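Long-range contacts in TRNA (adenine(9)-n1)-methyltransferase (Sulfolobus acidocaldarius, PDB 5A7Z), which catalyses the S-adenosyl-L-methionine-dependent methylation of adenosine 9 in tRNA to N(1)-methyladenosine: residues L129-L134 against D240-I245; Q165-S170 against R211-L216; E172-I177 against R192-F197. All coordinates share one frame; numbering follows the deposited sequence.

Interaction 1 (L129-L134 against D240-I245); sequences LLQVDL and DEINKI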
loop_
_atom_site.group_PDB
_atom_site.type_symbol
_atom_site.label_atom_id
_atom_site.label_comp_id
_atom_site.label_asym_id
_atom_site.label_seq_id
_atom_site.Cartn_x
_atom_site.Cartn_y
_atom_site.Cartn_z
ATOM N N LEU A 129 15.230 -5.746 -8.556
ATOM C CA LEU A 129 14.775 -4.512 -9.237
ATOM C C LEU A 129 13.409 -4.697 -9.889
ATOM O O LEU A 129 12.591 -3.731 -10.001
ATOM C CB LEU A 129 15.789 -4.080 -10.260
ATOM C CG LEU A 129 17.066 -3.605 -9.594
ATOM C CD1 LEU A 129 18.119 -3.370 -10.653
ATOM C CD2 LEU A 129 16.796 -2.323 -8.799
ATOM N N LEU A 130 13.151 -5.933 -10.324
ATOM C CA LEU A 130 11.876 -6.257 -10.938
ATOM C C LEU A 130 10.798 -6.254 -9.859
ATOM O O LEU A 130 9.731 -5.681 -10.047
ATOM C CB LEU A 130 11.941 -7.630 -11.611
ATOM C CG LEU A 130 10.642 -8.165 -12.175
ATOM C CD1 LEU A 130 10.105 -7.229 -13.270
ATOM C CD2 LEU A 130 10.863 -9.575 -12.715
ATOM N N GLN A 131 11.099 -6.902 -8.723
ATOM C CA GLN A 131 10.212 -6.914 -7.580
ATOM C C GLN A 131 9.906 -5.511 -7.077
ATOM O O GLN A 131 8.763 -5.187 -6.769
ATOM C CB GLN A 131 10.786 -7.775 -6.477
ATOM C CG GLN A 131 10.709 -9.267 -6.827
ATOM C CD GLN A 131 11.463 -10.131 -5.863
ATOM O OE1 GLN A 131 11.717 -9.740 -4.721
ATOM N NE2 GLN A 131 11.794 -11.337 -6.293
ATOM N N VAL A 132 10.901 -4.665 -7.014
ATOM C CA VAL A 132 10.645 -3.333 -6.560
ATOM C C VAL A 132 9.664 -2.641 -7.461
ATOM O O VAL A 132 8.704 -2.062 -6.999
ATOM C CB VAL A 132 11.905 -2.526 -6.440
ATOM C CG1 VAL A 132 11.582 -1.031 -6.446
ATOM C CG2 VAL A 132 12.599 -2.901 -5.151
ATOM N N ASP A 133 9.896 -2.714 -8.757
ATOM C CA ASP A 133 8.998 -2.102 -9.723
ATOM C C ASP A 133 7.558 -2.605 -9.602
ATOM O O ASP A 133 6.623 -1.810 -9.630
ATOM C CB ASP A 133 9.505 -2.361 -11.137
ATOM C CG ASP A 133 10.722 -1.513 -11.494
ATOM O OD1 ASP A 133 11.437 -0.990 -10.579
ATOM O OD2 ASP A 133 11.006 -1.440 -12.694
ATOM N N LEU A 134 7.401 -3.922 -9.453
ATOM C CA LEU A 134 6.124 -4.539 -9.173
ATOM C C LEU A 134 5.430 -4.009 -7.921
ATOM O O LEU A 134 4.205 -4.035 -7.850
ATOM C CB LEU A 134 6.301 -6.065 -9.033
ATOM C CG LEU A 134 6.615 -6.788 -10.346
ATOM C CD1 LEU A 134 6.843 -8.283 -10.133
ATOM C CD2 LEU A 134 5.490 -6.570 -11.345
ATOM N N ASP A 240 8.498 -15.347 -1.268
ATOM C CA ASP A 240 9.627 -14.532 -0.795
ATOM C C ASP A 240 9.903 -13.335 -1.688
ATOM O O ASP A 240 10.869 -12.606 -1.461
ATOM C CB ASP A 240 10.894 -15.362 -0.625
ATOM C CG ASP A 240 11.167 -16.253 -1.801
ATOM O OD1 ASP A 240 10.607 -16.006 -2.888
ATOM O OD2 ASP A 240 11.930 -17.224 -1.629
ATOM N N GLU A 241 9.048 -13.130 -2.681
ATOM C CA GLU A 241 9.092 -11.941 -3.509
ATOM C C GLU A 241 8.628 -10.710 -2.712
ATOM O O GLU A 241 7.595 -10.742 -2.040
ATOM C CB GLU A 241 8.209 -12.117 -4.754
ATOM C CG GLU A 241 8.733 -13.122 -5.779
ATOM C CD GLU A 241 8.267 -14.571 -5.534
ATOM O OE1 GLU A 241 7.383 -14.823 -4.659
ATOM O OE2 GLU A 241 8.792 -15.464 -6.229
ATOM N N ILE A 242 9.389 -9.629 -2.820
ATOM C CA ILE A 242 9.144 -8.401 -2.042
ATOM C C ILE A 242 7.752 -7.911 -2.346
ATOM O O ILE A 242 6.979 -7.721 -1.454
ATOM C CB ILE A 242 10.194 -7.303 -2.373
ATOM C CG1 ILE A 242 11.544 -7.652 -1.740
ATOM C CG2 ILE A 242 9.744 -5.927 -1.898
ATOM C CD1 ILE A 242 12.722 -6.932 -2.373
ATOM N N ASN A 243 7.435 -7.740 -3.622
ATOM C CA ASN A 243 6.079 -7.383 -4.046
ATOM C C ASN A 243 4.934 -8.302 -3.516
ATOM O O ASN A 243 3.833 -7.835 -3.249
ATOM C CB ASN A 243 6.019 -7.310 -5.557
ATOM C CG ASN A 243 6.400 -8.622 -6.219
ATOM O OD1 ASN A 243 7.470 -9.154 -5.981
ATOM N ND2 ASN A 243 5.542 -9.120 -7.072
ATOM N N LYS A 244 5.200 -9.593 -3.354
ATOM C CA LYS A 244 4.198 -10.508 -2.827
ATOM C C LYS A 244 4.038 -10.373 -1.300
ATOM O O LYS A 244 2.931 -10.357 -0.788
ATOM C CB LYS A 244 4.561 -11.938 -3.199
ATOM C CG LYS A 244 4.619 -12.192 -4.699
ATOM C CD LYS A 244 3.326 -12.760 -5.238
ATOM C CE LYS A 244 3.587 -13.767 -6.345
ATOM N NZ LYS A 244 3.608 -15.154 -5.808
ATOM N N ILE A 245 5.152 -10.251 -0.593
ATOM C CA ILE A 245 5.137 -9.930 0.828
ATOM C C ILE A 245 4.387 -8.613 1.083
ATOM O O ILE A 245 3.565 -8.518 2.014
ATOM C CB ILE A 245 6.581 -9.785 1.397
ATOM C CG1 ILE A 245 7.352 -11.111 1.328
ATOM C CG2 ILE A 245 6.551 -9.307 2.837
ATOM C CD1 ILE A 245 6.690 -12.236 2.093
#
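Q131 and I242 join two helices by a side-chain-to-backbone hydrogen bond at the start of helix 242-255, where the middle of helix 122-142 packs against it in the SPOUT methyltransferase domain. I242 N donates to Q131 OE1 over 3.0 Å in an almost straight bond (178°), although the donor stands above the plane of the amide rather than within it. The side chain of Q131 runs extended beyond CG (chi2 171°), which carries its amide to the first turn, where E241 holds the N-cap position. Along the way NE2 of Q131 lies 3.6 Å from CG of E241, and I242 CG1 comes equally close to Q131 OE1. N243 lies between the helices, packed against Q131 and L134: its OD1 sits 3.3 Å from Q131 CG, without a polar partner, and its ND2 lies 3.4 Å from CD1 of L134, the two side chains running side by side. With an alanine here in place of Q131, the backbone N-H of I242 is likely to lose its acceptor, and a gap would probably open beside E241 and N243. I242 and N243 also touch C135, one turn on from Q131, while I242 and V132 both rest on I112 of strand 109-113, so the helix pair packs against the sheet.

Interaction 2 (Q165-S170 against R211-L216); sequences QSLSLS and RATERL
A212 faces S166 and L167 at the beginning of helix 211-220, which lies beside the irregular chain linking strand 162-164 to strand 175-178 in the SPOUT methyltransferase domain. Its carbonyl is joined to the loop by a water, which donates to A212 O (2.7 Å) and accepts from L167 N (3.0 Å), bridging the two backbones. The N-H groups of A212 and T213 are taken up by the carboxylate of D113, which ties the helix start to the end of strand 109-113.

T213 follows with its methyl. OG1 bonds back to D210 O, and with OG1 so placed (chi1 78°) T213 CG2 is turned to the loop, where it presses on L167 CD2 at 3.3 Å, tighter than usual for two carbons. One turn on from R211, R215 reaches back along the helix, its guanidinium lying with one face over A212 CA. The edge of that group is turned to the loop: R215 NH1 comes within 3.9 Å of S166 OG and 4.2 Å of Q165 O, too far for hydrogen bonds.

L216 makes the broadest contact on the helix side. It sets CG anti to the backbone N (chi1 -153°) and spreads the two methyls over the loop, L216 CD1 lying 3.3 Å from L167 O and L216 CD2 3.8 Å from L169 CB. L169 in turn touches F224.

No direct hydrogen bond crosses the contact. Leucine and threonine carbons and a single bridging water join helix to loop, so the pairing probably depends more on shape than on polar specificity, with the R215 guanidinium near the loop on the exposed side.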
loop_
_atom_site.group_PDB
_atom_site.type_symbol
_atom_site.label_atom_id
_atom_site.label_comp_id
_atom_site.label_asym_id
_atom_site.label_seq_id
_atom_site.Cartn_x
_atom_site.Cartn_y
_atom_site.Cartn_z
ATOM N N GLN A 165 18.334 7.942 0.491
ATOM C CA GLN A 165 19.556 7.198 0.717
ATOM C C GLN A 165 19.577 6.563 2.083
ATOM O O GLN A 165 20.053 5.428 2.243
ATOM C CB GLN A 165 20.785 8.084 0.599
ATOM C CG GLN A 165 22.065 7.270 0.812
ATOM C CD GLN A 165 23.318 8.058 0.577
ATOM O OE1 GLN A 165 23.494 9.166 1.103
ATOM N NE2 GLN A 165 24.214 7.490 -0.204
ATOM N N SER A 166 19.131 7.318 3.080
ATOM C CA SER A 166 19.099 6.829 4.446
ATOM C C SER A 166 17.719 6.940 5.056
ATOM O O SER A 166 16.941 7.816 4.701
ATOM C CB SER A 166 20.089 7.621 5.306
ATOM O OG SER A 166 21.412 7.393 4.871
ATOM N N LEU A 167 17.460 6.096 6.045
ATOM C CA LEU A 167 16.154 6.034 6.691
ATOM C C LEU A 167 15.918 7.207 7.641
ATOM O O LEU A 167 16.702 7.470 8.540
ATOM C CB LEU A 167 16.015 4.722 7.453
ATOM C CG LEU A 167 14.597 4.336 7.869
ATOM C CD1 LEU A 167 13.647 4.379 6.680
ATOM C CD2 LEU A 167 14.592 2.958 8.509
ATOM N N SER A 168 14.830 7.916 7.410
ATOM C CA SER A 168 14.387 8.988 8.281
ATOM C C SER A 168 13.230 8.451 9.127
ATOM O O SER A 168 12.261 7.918 8.590
ATOM C CB SER A 168 13.902 10.139 7.409
ATOM O OG SER A 168 13.830 11.343 8.127
ATOM N N LEU A 169 13.330 8.560 10.440
ATOM C CA LEU A 169 12.414 7.853 11.316
ATOM C C LEU A 169 11.752 8.838 12.234
ATOM O O LEU A 169 12.433 9.533 12.967
ATOM C CB LEU A 169 13.167 6.818 12.143
ATOM C CG LEU A 169 12.311 5.681 12.725
ATOM C CD1 LEU A 169 12.092 4.596 11.704
ATOM C CD2 LEU A 169 12.971 5.089 13.952
ATOM N N SER A 170 10.421 8.900 12.191
ATOM C CA SER A 170 9.682 9.840 13.016
ATOM C C SER A 170 9.291 9.272 14.399
ATOM O O SER A 170 9.262 8.045 14.623
ATOM C CB SER A 170 8.445 10.338 12.270
ATOM O OG SER A 170 7.315 9.590 12.618
ATOM N N ARG A 211 19.737 -3.340 5.527
ATOM C CA ARG A 211 21.006 -2.775 5.882
ATOM C C ARG A 211 20.916 -1.291 6.295
ATOM O O ARG A 211 21.623 -0.862 7.181
ATOM C CB ARG A 211 21.949 -2.889 4.699
ATOM C CG ARG A 211 23.328 -2.313 4.977
ATOM C CD ARG A 211 24.053 -3.178 5.985
ATOM N NE ARG A 211 25.520 -3.088 5.898
ATOM C CZ ARG A 211 26.343 -4.096 6.211
ATOM N NH1 ARG A 211 25.838 -5.280 6.584
ATOM N NH2 ARG A 211 27.666 -3.932 6.147
ATOM N N ALA A 212 20.122 -0.490 5.593
ATOM C CA ALA A 212 20.080 0.948 5.902
ATOM C C ALA A 212 19.317 1.167 7.219
ATOM O O ALA A 212 19.610 2.082 7.993
ATOM C CB ALA A 212 19.457 1.726 4.771
ATOM N N THR A 213 18.413 0.260 7.532
ATOM C CA THR A 213 17.732 0.335 8.807
ATOM C C THR A 213 18.601 -0.219 9.965
ATOM O O THR A 213 18.588 0.321 11.063
ATOM C CB THR A 213 16.324 -0.332 8.744
ATOM O OG1 THR A 213 16.432 -1.762 8.803
ATOM C CG2 THR A 213 15.621 0.058 7.458
ATOM N N GLU A 214 19.376 -1.261 9.707
ATOM C CA GLU A 214 20.395 -1.724 10.670
ATOM C C GLU A 214 21.384 -0.616 11.022
ATOM O O GLU A 214 21.784 -0.447 12.171
ATOM C CB GLU A 214 21.131 -2.916 10.091
ATOM C CG GLU A 214 22.386 -3.303 10.819
ATOM C CD GLU A 214 23.164 -4.344 10.051
ATOM O OE1 GLU A 214 22.620 -5.445 9.865
ATOM O OE2 GLU A 214 24.280 -4.041 9.573
ATOM N N ARG A 215 21.744 0.162 10.024
ATOM C CA ARG A 215 22.650 1.262 10.220
ATOM C C ARG A 215 22.045 2.323 11.134
ATOM O O ARG A 215 22.727 2.847 12.034
ATOM C CB ARG A 215 23.022 1.855 8.880
ATOM C CG ARG A 215 23.782 3.169 8.944
ATOM C CD ARG A 215 24.044 3.729 7.536
ATOM N NE ARG A 215 24.162 2.678 6.512
ATOM C CZ ARG A 215 23.476 2.659 5.364
ATOM N NH1 ARG A 215 22.620 3.641 5.049
ATOM N NH2 ARG A 215 23.657 1.659 4.519
ATOM N N LEU A 216 20.771 2.639 10.923
ATOM C CA LEU A 216 20.082 3.593 11.798
ATOM C C LEU A 216 19.986 3.071 13.244
ATOM O O LEU A 216 20.289 3.785 14.183
ATOM C CB LEU A 216 18.679 3.891 11.281
ATOM C CG LEU A 216 18.212 5.282 11.708
ATOM C CD1 LEU A 216 18.812 6.320 10.772
ATOM C CD2 LEU A 216 16.702 5.385 11.720
HETATM O O HOH W 1 19.838 4.620 7.128
#

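Interaction 3 (E172-I177 against R192-F197); sequences EDNPVI and RDHNVF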
loop_
_atom_site.group_PDB
_atom_site.type_symbol
_atom_site.label_atom_id
_atom_site.label_comp_id
_atom_site.label_asym_id
_atom_site.label_seq_id
_atom_site.Cartn_x
_atom_site.Cartn_y
_atom_site.Cartn_z
ATOM N N GLU A 172 6.562 8.829 15.546
ATOM C CA GLU A 172 5.322 8.074 15.504
ATOM C C GLU A 172 5.438 6.781 14.741
ATOM O O GLU A 172 4.527 5.989 14.781
ATOM C CB GLU A 172 4.208 8.910 14.897
ATOM C CG GLU A 172 3.178 9.330 15.928
ATOM C CD GLU A 172 2.022 10.080 15.322
ATOM O OE1 GLU A 172 2.242 10.777 14.310
ATOM O OE2 GLU A 172 0.901 9.986 15.869
ATOM N N ASP A 173 6.548 6.581 14.032
ATOM C CA ASP A 173 6.766 5.351 13.291
ATOM C C ASP A 173 6.892 4.238 14.246
ATOM O O ASP A 173 7.669 4.317 15.158
ATOM C CB ASP A 173 8.056 5.416 12.503
ATOM C CG ASP A 173 8.027 6.458 11.438
ATOM O OD1 ASP A 173 6.914 6.889 11.039
ATOM O OD2 ASP A 173 9.130 6.853 10.989
ATOM N N ASN A 174 6.211 3.152 13.985
ATOM C CA ASN A 174 6.293 2.001 14.856
ATOM C C ASN A 174 6.602 0.753 14.041
ATOM O O ASN A 174 5.697 -0.021 13.728
ATOM C CB ASN A 174 4.988 1.857 15.593
ATOM C CG ASN A 174 4.952 0.650 16.460
ATOM O OD1 ASN A 174 5.970 0.064 16.789
ATOM N ND2 ASN A 174 3.763 0.232 16.792
ATOM N N PRO A 175 7.891 0.574 13.671
ATOM C CA PRO A 175 8.297 -0.299 12.581
ATOM C C PRO A 175 8.424 -1.725 12.998
ATOM O O PRO A 175 8.715 -2.012 14.158
ATOM C CB PRO A 175 9.679 0.232 12.187
ATOM C CG PRO A 175 9.896 1.465 13.002
ATOM C CD PRO A 175 9.037 1.302 14.207
ATOM N N VAL A 176 8.190 -2.624 12.060
ATOM C CA VAL A 176 8.604 -3.996 12.226
ATOM C C VAL A 176 9.403 -4.401 10.991
ATOM O O VAL A 176 9.262 -3.785 9.938
ATOM C CB VAL A 176 7.396 -4.884 12.424
ATOM C CG1 VAL A 176 6.610 -5.001 11.136
ATOM C CG2 VAL A 176 7.817 -6.245 12.927
ATOM N N ILE A 177 10.301 -5.371 11.146
ATOM C CA ILE A 177 11.169 -5.812 10.073
ATOM C C ILE A 177 10.700 -7.195 9.644
ATOM O O ILE A 177 10.579 -8.103 10.462
ATOM C CB ILE A 177 12.643 -5.951 10.532
ATOM C CG1 ILE A 177 13.121 -4.730 11.330
ATOM C CG2 ILE A 177 13.554 -6.215 9.354
ATOM C CD1 ILE A 177 12.985 -3.395 10.640
ATOM N N ARG A 192 -1.569 -5.429 12.304
ATOM C CA ARG A 192 -2.492 -4.302 12.399
ATOM C C ARG A 192 -1.966 -3.308 13.413
ATOM O O ARG A 192 -2.147 -2.108 13.267
ATOM C CB ARG A 192 -3.913 -4.754 12.744
ATOM C CG ARG A 192 -4.487 -5.731 11.717
ATOM C CD ARG A 192 -5.963 -5.498 11.386
ATOM N NE ARG A 192 -6.387 -6.342 10.260
ATOM C CZ ARG A 192 -6.644 -7.655 10.345
ATOM N NH1 ARG A 192 -6.582 -8.280 11.525
ATOM N NH2 ARG A 192 -6.969 -8.348 9.253
ATOM N N ASP A 193 -1.241 -3.806 14.398
ATOM C CA ASP A 193 -0.712 -2.950 15.443
ATOM C C ASP A 193 0.532 -2.180 15.070
ATOM O O ASP A 193 0.982 -1.383 15.864
ATOM C CB ASP A 193 -0.397 -3.771 16.685
ATOM C CG ASP A 193 -1.650 -4.270 17.392
ATOM O OD1 ASP A 193 -2.777 -3.968 16.897
ATOM O OD2 ASP A 193 -1.498 -4.984 18.420
ATOM N N HIS A 194 1.107 -2.415 13.903
ATOM C CA HIS A 194 2.280 -1.671 13.499
ATOM C C HIS A 194 1.977 -0.787 12.325
ATOM O O HIS A 194 1.075 -1.049 11.605
ATOM C CB HIS A 194 3.424 -2.594 13.213
ATOM C CG HIS A 194 4.106 -3.081 14.435
ATOM N ND1 HIS A 194 3.655 -4.156 15.151
ATOM C CD2 HIS A 194 5.203 -2.633 15.078
ATOM C CE1 HIS A 194 4.447 -4.358 16.183
ATOM N NE2 HIS A 194 5.392 -3.444 16.163
ATOM N N ASN A 195 2.715 0.284 12.145
ATOM C CA ASN A 195 2.370 1.216 11.063
ATOM C C ASN A 195 3.471 1.429 10.017
ATOM O O ASN A 195 3.301 2.218 9.090
ATOM C CB ASN A 195 1.878 2.548 11.618
ATOM C CG ASN A 195 2.918 3.263 12.417
ATOM O OD1 ASN A 195 4.057 2.847 12.476
ATOM N ND2 ASN A 195 2.535 4.378 13.021
ATOM N N VAL A 196 4.607 0.767 10.208
ATOM C CA VAL A 196 5.753 0.862 9.276
ATOM C C VAL A 196 6.353 -0.542 9.090
ATOM O O VAL A 196 6.625 -1.230 10.062
ATOM C CB VAL A 196 6.834 1.820 9.795
ATOM C CG1 VAL A 196 8.035 1.841 8.852
ATOM C CG2 VAL A 196 6.272 3.212 9.982
ATOM N N PHE A 197 6.524 -0.957 7.838
ATOM C CA PHE A 197 6.984 -2.328 7.499
ATOM C C PHE A 197 8.206 -2.302 6.627
ATOM O O PHE A 197 8.195 -1.702 5.568
ATOM C CB PHE A 197 5.852 -3.114 6.826
ATOM C CG PHE A 197 4.637 -3.177 7.665
ATOM C CD1 PHE A 197 3.811 -2.085 7.759
ATOM C CD2 PHE A 197 4.433 -4.241 8.515
ATOM C CE1 PHE A 197 2.736 -2.084 8.623
ATOM C CE2 PHE A 197 3.343 -4.260 9.369
ATOM C CZ PHE A 197 2.500 -3.179 9.426
#
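V176 and V196 form the ordered end of this contact, where strands 175-178 and 196-202 begin to run parallel in the sheet of the SPOUT domain. V176 N donates to V196 O over 2.9 Å, and P175 CA lies 3.2 Å from the same V196 O in a CA-H...O contact. Side chains alternate between the two faces. On one, the ring of P175 lies against V196, CB to CB 4.0 Å, with V196 CG2 reaching D173 CB. On the other, V176 CG1 touches F197 CD2 at 3.5 Å, while V176 CB stands over one face of the H194 ring.

Toward the exposed end the strand pairing gives way to side-chain bonds. The N195 amide grips the backbone of 172-174 twice: N195 ND2 gives a nearly straight bond (176°) to E172 O, and N195 OD1 accepts N174 N at 2.6 Å, in the carbonyl plane and on a lone pair. CG of N195 is set between its own backbone N and carbonyl carbon (chi1 63°), which brings this amide alongside the incoming chain, and the two bonds together fix its rotation. The return bond from N195 N to N174 O is weak. N174 O also lies at the edge of the H194 ring, 3.0 Å from H194 CD2, and the N174 amide crosses the imidazole with planes 39° apart. The E172 side chain leads away from the contact, which it joins through its carbonyl.

D173 OD1 is hydrogen-bonded to Y107 OH and salt-bridged to K109, and H194 ND1 is held by I190 O. Strand 175-178 also pairs with strand 226-228, strand 196-202 pairs in parallel with strand 109-113 on its other edge, and F197 packs against I249 and K253 of helix 242-255.

All three contacts lie in the methyltransferase domain, and each is partly buried. Interaction 3 belongs to the sheet itself and buries the most surface; interaction 1 joins two helices packed on that sheet, and interaction 2, farthest from the centre of the chain, sets a helix beside a loop. Helix 242-255 links the first and third, since it supplies one side of interaction 1 and covers F197 farther along. Interactions 2 and 3 touch directly, L169 CD1 lying 4.0 Å from P175 CG. Their chemistry differs: one straight side-chain-to-backbone bond in interaction 1, apolar packing and a water in interaction 2, strand pairing supplemented by an asparagine in interaction 3.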